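Local coordinates for diaminopropionate ammonia-lyase (Escherichia coli, PDB 4D9I) that catalyses the pyridoxal-phosphate-dependent alpha,beta-elimination of both L- and D-2,3-diaminopropionate to pyruvate and ammonia, working as a homodimer, at the interface of chains A and B. Sequence-based numbering; all coordinates share one arbitrary frame. Chains: chain A/B, Diaminopropionate ammonia-lyase.

Contact 1: the interface of chains A and B. Residues chain A 53, 56, 323, 328, 352; chain B 386, 390-391.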
# COMPACT_ATOMS: atom_id res chain seq x y z
N LEU A 53 -10.61 -5.40 -7.50
CA LEU A 53 -9.53 -5.69 -8.45
C LEU A 53 -10.04 -6.51 -9.64
O LEU A 53 -9.65 -6.26 -10.79
CB LEU A 53 -8.35 -6.40 -7.77
CG LEU A 53 -6.98 -6.21 -8.44
CD1 LEU A 53 -6.53 -4.76 -8.41
CD2 LEU A 53 -5.92 -7.13 -7.83
N LEU A 56 -11.75 -4.27 -12.15
CA LEU A 56 -10.71 -3.55 -12.90
C LEU A 56 -10.02 -4.42 -13.97
O LEU A 56 -9.77 -3.96 -15.08
CB LEU A 56 -9.68 -2.96 -11.93
CG LEU A 56 -8.58 -2.06 -12.52
CD1 LEU A 56 -9.14 -0.75 -13.08
CD2 LEU A 56 -7.50 -1.80 -11.48
N VAL A 323 0.29 -4.21 -5.26
CA VAL A 323 -1.13 -4.30 -5.53
C VAL A 323 -1.85 -4.97 -4.33
O VAL A 323 -2.90 -4.50 -3.90
CB VAL A 323 -1.41 -5.06 -6.86
CG1 VAL A 323 -2.88 -5.42 -6.98
CG2 VAL A 323 -0.94 -4.24 -8.07
N TYR A 328 -7.28 -2.08 -4.38
CA TYR A 328 -8.13 -1.24 -5.18
C TYR A 328 -9.50 -1.17 -4.51
O TYR A 328 -9.96 -2.15 -3.93
CB TYR A 328 -8.28 -1.82 -6.60
CG TYR A 328 -8.71 -0.79 -7.62
CD1 TYR A 328 -7.86 0.27 -7.98
CD2 TYR A 328 -9.96 -0.87 -8.24
CE1 TYR A 328 -8.26 1.23 -8.91
CE2 TYR A 328 -10.35 0.07 -9.18
CZ TYR A 328 -9.50 1.11 -9.50
OH TYR A 328 -9.90 2.03 -10.43
N TYR A 352 -1.87 -4.26 -17.40
CA TYR A 352 -1.24 -3.01 -17.86
C TYR A 352 -0.39 -3.12 -19.14
O TYR A 352 0.10 -2.11 -19.67
CB TYR A 352 -0.38 -2.41 -16.75
CG TYR A 352 -1.19 -1.84 -15.61
CD1 TYR A 352 -1.89 -0.64 -15.77
CD2 TYR A 352 -1.27 -2.49 -14.38
CE1 TYR A 352 -2.64 -0.10 -14.74
CE2 TYR A 352 -2.01 -1.96 -13.33
CZ TYR A 352 -2.70 -0.76 -13.52
OH TYR A 352 -3.46 -0.22 -12.51
N ARG B 386 -2.24 5.27 -8.64
CA ARG B 386 -1.91 3.85 -8.80
C ARG B 386 -0.53 3.66 -9.46
O ARG B 386 0.20 2.72 -9.11
CB ARG B 386 -3.01 3.11 -9.56
CG ARG B 386 -4.32 2.98 -8.76
CD ARG B 386 -4.09 2.41 -7.37
NE ARG B 386 -5.27 2.58 -6.52
CZ ARG B 386 -5.44 1.97 -5.35
NH1 ARG B 386 -4.51 1.13 -4.87
NH2 ARG B 386 -6.55 2.20 -4.64
N TRP B 390 1.40 1.39 -6.94
CA TRP B 390 1.56 0.07 -7.59
C TRP B 390 2.74 -0.05 -8.52
O TRP B 390 3.50 -1.02 -8.45
CB TRP B 390 0.30 -0.30 -8.37
CG TRP B 390 -0.94 -0.60 -7.55
CD1 TRP B 390 -1.05 -0.71 -6.17
CD2 TRP B 390 -2.29 -0.89 -8.06
NE1 TRP B 390 -2.33 -1.02 -5.81
CE2 TRP B 390 -3.13 -1.16 -6.89
CE3 TRP B 390 -2.86 -0.96 -9.33
CZ2 TRP B 390 -4.48 -1.47 -7.01
CZ3 TRP B 390 -4.23 -1.27 -9.43
CH2 TRP B 390 -5.01 -1.52 -8.30
N GLU B 391 2.91 0.93 -9.41
CA GLU B 391 3.96 0.83 -10.45
C GLU B 391 5.32 1.27 -9.90
O GLU B 391 6.36 0.99 -10.49
CB GLU B 391 3.58 1.63 -11.70
CG GLU B 391 2.31 1.12 -12.38
CD GLU B 391 1.93 1.88 -13.63
OE1 GLU B 391 2.81 2.48 -14.30
OE2 GLU B 391 0.74 1.84 -13.99
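B:Trp390 pushes its indole edge-first into a notch of chain A lined by A:Val323, A:Tyr328, A:Leu53 and A:Leu56, a worked example of how one large flat side chain can plug a dimer interface. It hides 82 Å² against the partner, more than any other residue of the patch. One face receives A:Val323, whose CG2 lies over the five-membered ring, 3.7 Å from its centroid, a CH-pi contact. That methyl stands anti to the carbonyl carbon, while its twin CG1 takes the place anti to the backbone N (chi1 167°), and the branch is thereby turned up toward the indole. The other face is covered from within chain B: CD of B:Arg386 sits 3.7 Å above the ring plane of B:Trp390, because the arginine chain bends at chi2 (-52°) and folds back over the indole one helical turn further on. The indole is thus sandwiched, which should limit its tilt.

The leading six-membered rim is where packing is tight. CH2 of B:Trp390 meets CD1 of A:Tyr328 at 3.4 Å, the two side chains crossing at about a right angle. CD1 of A:Leu53 lies 3.6 Å from CH2 of B:Trp390, and A:Leu56 reaches the rim in the ring plane with CD2, a methyl that also rests over the centre of the A:Tyr328 ring. The phenol oxygen OH of A:Tyr352 arrives at the edge too, 3.3 Å from CE3 of B:Trp390.

Toward B:Glu391 the fit is looser. The carboxylate OE2 of B:Glu391 lies 4.0 Å from CE1 of A:Tyr352, above one ring face but near the rim, and this glutamate buries little surface; this flank is probably the more solvent-accessible.

In the fold, the notch is assembled from helices 51-57, 315-325 and 338-352 and the loop at A:Tyr328, and the plug comes from the C-terminal helix 382-389 of chain B and the residues just after it.

Contact 2: the interface of chains A and B. Residues chain A 333, 386, 390; chain B 323, 326-328.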
# COMPACT_ATOMS: atom_id res chain seq x y z
N ARG A 333 -6.92 -5.74 2.36
CA ARG A 333 -5.48 -5.60 2.19
C ARG A 333 -4.78 -6.90 2.59
O ARG A 333 -5.15 -7.51 3.59
CB ARG A 333 -5.00 -4.45 3.07
CG ARG A 333 -3.50 -4.24 3.13
CD ARG A 333 -3.22 -2.82 3.62
NE ARG A 333 -1.87 -2.68 4.13
CZ ARG A 333 -1.56 -2.66 5.43
NH1 ARG A 333 -2.53 -2.74 6.35
NH2 ARG A 333 -0.30 -2.53 5.80
N ARG A 386 9.29 -3.46 2.67
CA ARG A 386 9.06 -2.01 2.70
C ARG A 386 9.85 -1.26 1.60
O ARG A 386 9.39 -0.23 1.06
CB ARG A 386 9.34 -1.48 4.11
CG ARG A 386 8.39 -2.05 5.18
CD ARG A 386 6.92 -1.61 4.98
NE ARG A 386 5.99 -2.41 5.80
CZ ARG A 386 4.68 -2.23 5.85
NH1 ARG A 386 4.09 -1.26 5.13
NH2 ARG A 386 3.94 -3.00 6.62
N TRP A 390 7.20 0.77 -0.21
CA TRP A 390 7.39 2.18 0.13
C TRP A 390 8.41 2.89 -0.71
O TRP A 390 8.18 4.03 -1.16
CB TRP A 390 7.81 2.31 1.58
CG TRP A 390 6.75 2.01 2.62
CD1 TRP A 390 5.40 1.75 2.42
CD2 TRP A 390 6.93 2.03 4.07
NE1 TRP A 390 4.76 1.57 3.62
CE2 TRP A 390 5.62 1.74 4.65
CE3 TRP A 390 8.02 2.25 4.91
CZ2 TRP A 390 5.43 1.66 6.03
CZ3 TRP A 390 7.82 2.17 6.29
CH2 TRP A 390 6.55 1.89 6.83
N VAL B 323 3.59 5.18 1.87
CA VAL B 323 3.69 4.88 3.33
C VAL B 323 2.29 4.96 3.95
O VAL B 323 1.90 4.10 4.74
CB VAL B 323 4.65 5.86 4.05
CG1 VAL B 323 4.56 5.73 5.59
CG2 VAL B 323 6.10 5.69 3.57
N ASN B 326 -0.01 1.97 2.45
CA ASN B 326 0.30 0.62 2.89
C ASN B 326 0.99 0.73 4.23
O ASN B 326 2.22 0.71 4.31
CB ASN B 326 1.14 -0.15 1.84
CG ASN B 326 1.45 -1.58 2.26
OD1 ASN B 326 1.17 -2.00 3.40
ND2 ASN B 326 2.08 -2.33 1.35
N PRO B 327 0.19 0.87 5.29
CA PRO B 327 0.71 1.28 6.58
C PRO B 327 1.61 0.23 7.24
O PRO B 327 1.65 -0.96 6.84
CB PRO B 327 -0.56 1.55 7.41
CG PRO B 327 -1.66 0.83 6.71
CD PRO B 327 -1.29 0.85 5.25
N TYR B 328 2.33 0.70 8.24
CA TYR B 328 3.22 -0.13 9.04
C TYR B 328 2.46 -0.75 10.19
O TYR B 328 1.52 -0.13 10.74
CB TYR B 328 4.36 0.73 9.61
CG TYR B 328 5.57 -0.07 10.03
CD1 TYR B 328 6.35 -0.70 9.07
CD2 TYR B 328 5.95 -0.20 11.37
CE1 TYR B 328 7.47 -1.45 9.42
CE2 TYR B 328 7.08 -0.94 11.73
CZ TYR B 328 7.83 -1.56 10.73
OH TYR B 328 8.95 -2.31 11.00
O HOH W 1 1.17 -3.88 8.04
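The C-terminal helix 382-391 of chain A, joined by the loop residue A:Arg333, meets the end of helix 315-325 and the following loop, B:Asn326 to B:Tyr328, of chain B. The patch illustrates how a short turn can present its carbonyl groups to a partner's donors.

Two donors converge on the backbone O of B:Asn326. NE1 of A:Trp390 bonds the backbone O of B:Asn326 at 2.8 Å, the straighter of the two at 164° at the hydrogen, with the oxygen close to the indole plane and the donor tilted a little from the carbonyl plane. NH1 of A:Arg386 reaches O of B:Asn326, also at 2.8 Å, more bent and from above that carbonyl plane. Its guanidinium also makes weak hydrogen bonds to O of B:Pro327, while CD1 of B:Tyr328 lies over one face of the A:Arg386 guanidinium, near its rim.

A:Arg333 reaches across with an extended chain, CG opposite the backbone N (chi1 174°), and grips the side-chain amide oxygen OD1 of B:Asn326 side-on. NH2 of A:Arg333 bonds OD1 of B:Asn326 at 2.9 Å, nearly along the C=O axis, and NE bonds the same oxygen at 3.2 Å from above the amide plane; the amide and guanidinium planes stand 77° apart. B:Pro327 lies flat against the A:Arg333 guanidinium, its CD 3.5 Å above the plane and over the centre, which should limit tilting. Water 1 bridges NH2 of A:Arg333 and O of B:Pro327, with a weak link to A:Arg386.

B:Val323 completes the fit by setting its CA over the five-membered ring of A:Trp390, 3.8 Å from the centroid.

A:Arg333, A:Arg386 and A:Trp390 thus hold the side-chain and backbone oxygens of B:Asn326, and the carbonyl of B:Pro327 is engaged more weakly, by A:Arg386 and through water 1. The site provides polar, directional fastening for the homodimer and probably fixes the register of the two subunits.

Contact 1 and contact 2 lie about 15 Å apart, measured between the centres of their C-alpha atoms, and draw on the same elements with the chains exchanged. Val323, Tyr328, Arg386 and Trp390 serve in both, so each two-fold-related half of the interface combines the hydrophobic socket of contact 1 with the polar clasp of contact 2. Each subunit is therefore giver and receiver of a C-terminal helix. The centres lie about 27 Å and 26 Å from Asp120 of chains A and B respectively, which suggests a role in dimer assembly rather than in direct contact with substrate.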